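PDB 3BDK: mannonate dehydratase, which probably catalyses the dehydration of D-mannonate to 2-dehydro-3-deoxy-D-gluconate, and binds manganese. Local coordinates for residues Asp142-Leu147 with His331-Trp336. Sequence-based numbering, arbitrary orientation.
With DNO (D-mannose), chain C.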
loop_
_atom_site.group_PDB
_atom_site.type_symbol
_atom_site.label_atom_id
_atom_site.label_comp_id
_atom_site.label_asym_id
_atom_site.label_seq_id
_atom_site.Cartn_x
_atom_site.Cartn_y
_atom_site.Cartn_z
ATOM N N ASP A 142 -12.368 -1.253 -11.860
ATOM C CA ASP A 142 -12.602 -0.202 -10.870
ATOM C C ASP A 142 -12.582 1.219 -11.459
ATOM O O ASP A 142 -12.668 2.210 -10.705
ATOM C CB ASP A 142 -11.661 -0.339 -9.653
ATOM C CG ASP A 142 -10.192 -0.104 -9.998
ATOM O OD1 ASP A 142 -9.897 0.421 -11.083
ATOM O OD2 ASP A 142 -9.320 -0.455 -9.175
ATOM N N GLY A 143 -12.450 1.317 -12.791
ATOM C CA GLY A 143 -12.436 2.627 -13.491
ATOM C C GLY A 143 -11.053 3.244 -13.700
ATOM O O GLY A 143 -10.912 4.175 -14.496
ATOM N N SER A 144 -10.030 2.733 -12.992
ATOM C CA SER A 144 -8.602 3.095 -13.231
ATOM C C SER A 144 -8.145 2.538 -14.568
ATOM O O SER A 144 -8.910 1.815 -15.215
ATOM C CB SER A 144 -7.699 2.563 -12.122
ATOM O OG SER A 144 -7.571 1.155 -12.174
ATOM N N THR A 145 -6.927 2.865 -15.003
ATOM C CA THR A 145 -6.422 2.345 -16.290
ATOM C C THR A 145 -5.013 1.779 -16.179
ATOM O O THR A 145 -4.243 2.188 -15.308
ATOM C CB THR A 145 -6.415 3.412 -17.407
ATOM O OG1 THR A 145 -5.385 4.374 -17.148
ATOM C CG2 THR A 145 -7.763 4.112 -17.543
ATOM N N SER A 146 -4.665 0.847 -17.066
ATOM C CA SER A 146 -3.350 0.194 -17.000
ATOM C C SER A 146 -2.858 -0.307 -18.365
ATOM O O SER A 146 -3.616 -0.359 -19.332
ATOM C CB SER A 146 -3.364 -0.959 -15.997
ATOM O OG SER A 146 -4.066 -2.077 -16.532
ATOM N N LEU A 147 -1.582 -0.658 -18.443
ATOM C CA LEU A 147 -1.000 -1.096 -19.705
ATOM C C LEU A 147 -1.496 -2.493 -20.040
ATOM O O LEU A 147 -1.601 -3.360 -19.172
ATOM C CB LEU A 147 0.526 -1.118 -19.623
ATOM C CG LEU A 147 1.274 -0.001 -18.911
ATOM C CD1 LEU A 147 2.756 -0.282 -18.993
ATOM C CD2 LEU A 147 0.983 1.327 -19.568
ATOM N N HIS A 331 5.491 -1.358 -12.683
ATOM C CA HIS A 331 4.464 -0.435 -13.152
ATOM C C HIS A 331 3.306 -0.350 -12.164
ATOM O O HIS A 331 3.028 -1.302 -11.436
ATOM C CB HIS A 331 3.950 -0.861 -14.529
ATOM C CG HIS A 331 5.038 -1.144 -15.518
ATOM N ND1 HIS A 331 6.014 -2.092 -15.301
ATOM C CD2 HIS A 331 5.302 -0.603 -16.731
ATOM C CE1 HIS A 331 6.833 -2.124 -16.337
ATOM N NE2 HIS A 331 6.423 -1.230 -17.219
ATOM N N GLY A 332 2.634 0.796 -12.145
ATOM C CA GLY A 332 1.353 0.919 -11.476
ATOM C C GLY A 332 0.253 1.385 -12.410
ATOM O O GLY A 332 0.522 1.844 -13.520
ATOM N N ARG A 333 -0.991 1.268 -11.958
ATOM C CA ARG A 333 -2.125 1.834 -12.679
ATOM C C ARG A 333 -2.048 3.355 -12.722
ATOM O O ARG A 333 -1.375 3.976 -11.898
ATOM C CB ARG A 333 -3.442 1.391 -12.036
ATOM C CG ARG A 333 -3.610 -0.116 -11.939
ATOM C CD ARG A 333 -4.037 -0.534 -10.542
ATOM N NE ARG A 333 -5.405 -0.119 -10.240
ATOM C CZ ARG A 333 -5.771 0.485 -9.115
ATOM N NH1 ARG A 333 -4.871 0.748 -8.178
ATOM N NH2 ARG A 333 -7.038 0.827 -8.925
ATOM N N ARG A 334 -2.739 3.951 -13.688
ATOM C CA ARG A 334 -3.003 5.385 -13.669
ATOM C C ARG A 334 -4.234 5.709 -12.830
ATOM O O ARG A 334 -5.367 5.560 -13.289
ATOM C CB ARG A 334 -3.183 5.916 -15.092
ATOM C CG ARG A 334 -3.208 7.432 -15.191
ATOM C CD ARG A 334 -3.449 7.888 -16.622
ATOM N NE ARG A 334 -2.321 7.572 -17.493
ATOM C CZ ARG A 334 -1.094 8.058 -17.333
ATOM N NH1 ARG A 334 -0.833 8.888 -16.333
ATOM N NH2 ARG A 334 -0.129 7.717 -18.175
ATOM N N ILE A 335 -4.005 6.151 -11.598
ATOM C CA ILE A 335 -5.095 6.563 -10.712
ATOM C C ILE A 335 -4.920 7.977 -10.142
ATOM O O ILE A 335 -3.806 8.498 -10.071
ATOM C CB ILE A 335 -5.424 5.535 -9.581
ATOM C CG1 ILE A 335 -4.638 5.813 -8.293
ATOM C CG2 ILE A 335 -5.299 4.091 -10.063
ATOM C CD1 ILE A 335 -3.273 5.326 -8.255
ATOM N N TRP A 336 -6.049 8.575 -9.754
ATOM C CA TRP A 336 -6.106 9.852 -9.046
ATOM C C TRP A 336 -5.589 11.032 -9.865
ATOM O O TRP A 336 -4.920 11.906 -9.323
ATOM C CB TRP A 336 -5.361 9.799 -7.706
ATOM C CG TRP A 336 -5.695 8.671 -6.811
ATOM C CD1 TRP A 336 -6.843 7.935 -6.796
ATOM C CD2 TRP A 336 -4.881 8.167 -5.743
ATOM N NE1 TRP A 336 -6.786 6.988 -5.801
ATOM C CE2 TRP A 336 -5.592 7.109 -5.139
ATOM C CE3 TRP A 336 -3.610 8.500 -5.250
ATOM C CZ2 TRP A 336 -5.072 6.372 -4.082
ATOM C CZ3 TRP A 336 -3.096 7.777 -4.201
ATOM C CH2 TRP A 336 -3.825 6.720 -3.628
HETATM C C1 DNO C . 9.347 -2.157 -19.247
HETATM C C2 DNO C . 9.861 -1.342 -18.048
HETATM C C3 DNO C . 10.565 0.001 -18.420
HETATM C C4 DNO C . 11.780 0.043 -19.403
HETATM C C5 DNO C . 12.852 -1.088 -19.348
HETATM C C6 DNO C . 14.206 -0.537 -19.814
HETATM O O1 DNO C . 8.601 -3.122 -19.072
HETATM O O2 DNO C . 10.687 -2.163 -17.202
HETATM O O3 DNO C . 10.991 0.629 -17.214
HETATM O O4 DNO C . 11.301 0.227 -20.742
HETATM O O5 DNO C . 13.029 -1.653 -18.040
HETATM O O6 DNO C . 14.395 -0.851 -21.197
#
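Arg333 leaves the backbone with CG anti to its carbonyl carbon (chi1 -56°), and bends at chi2 and chi3 carry its guanidinium to Asp142 and Ser144. Arg333 NH2 forms a salt bridge with Asp142 OD2 at 2.6 Å. The carboxylate and guanidinium planes lie 52° apart, and the hydrogen bond within this pair is weak. Ser144 OG accepts two more weak bonds, from Arg333 NE and NH2. Ser144 OG in turn donates to Asp142 OD1, 2.7 Å away, on the syn side. OD1 also takes the backbone N of Ser144, which closes an Asx turn and fixes the carboxylate. CG2 of Ile335 lies over one guanidinium face. Asp349 forms a salt bridge with Arg333 NH1, and Arg333 NH2 also donates to the carbonyl O of Ala41 of the second subunit. Next along, Arg334 N donates to Thr145 O at 2.8 Å, in a single antiparallel bridge. Nearer the sugar, Leu147 CD1 meets His331 CD2 at 3.4 Å, the two side chains crossing at about a right angle. The His331 ring turns an edge to D-mannose. The contact joins strand 145-150 to the loop after strand 327-328, with its His331 end at the manganese and sugar site of a xylose isomerase-like TIM barrel.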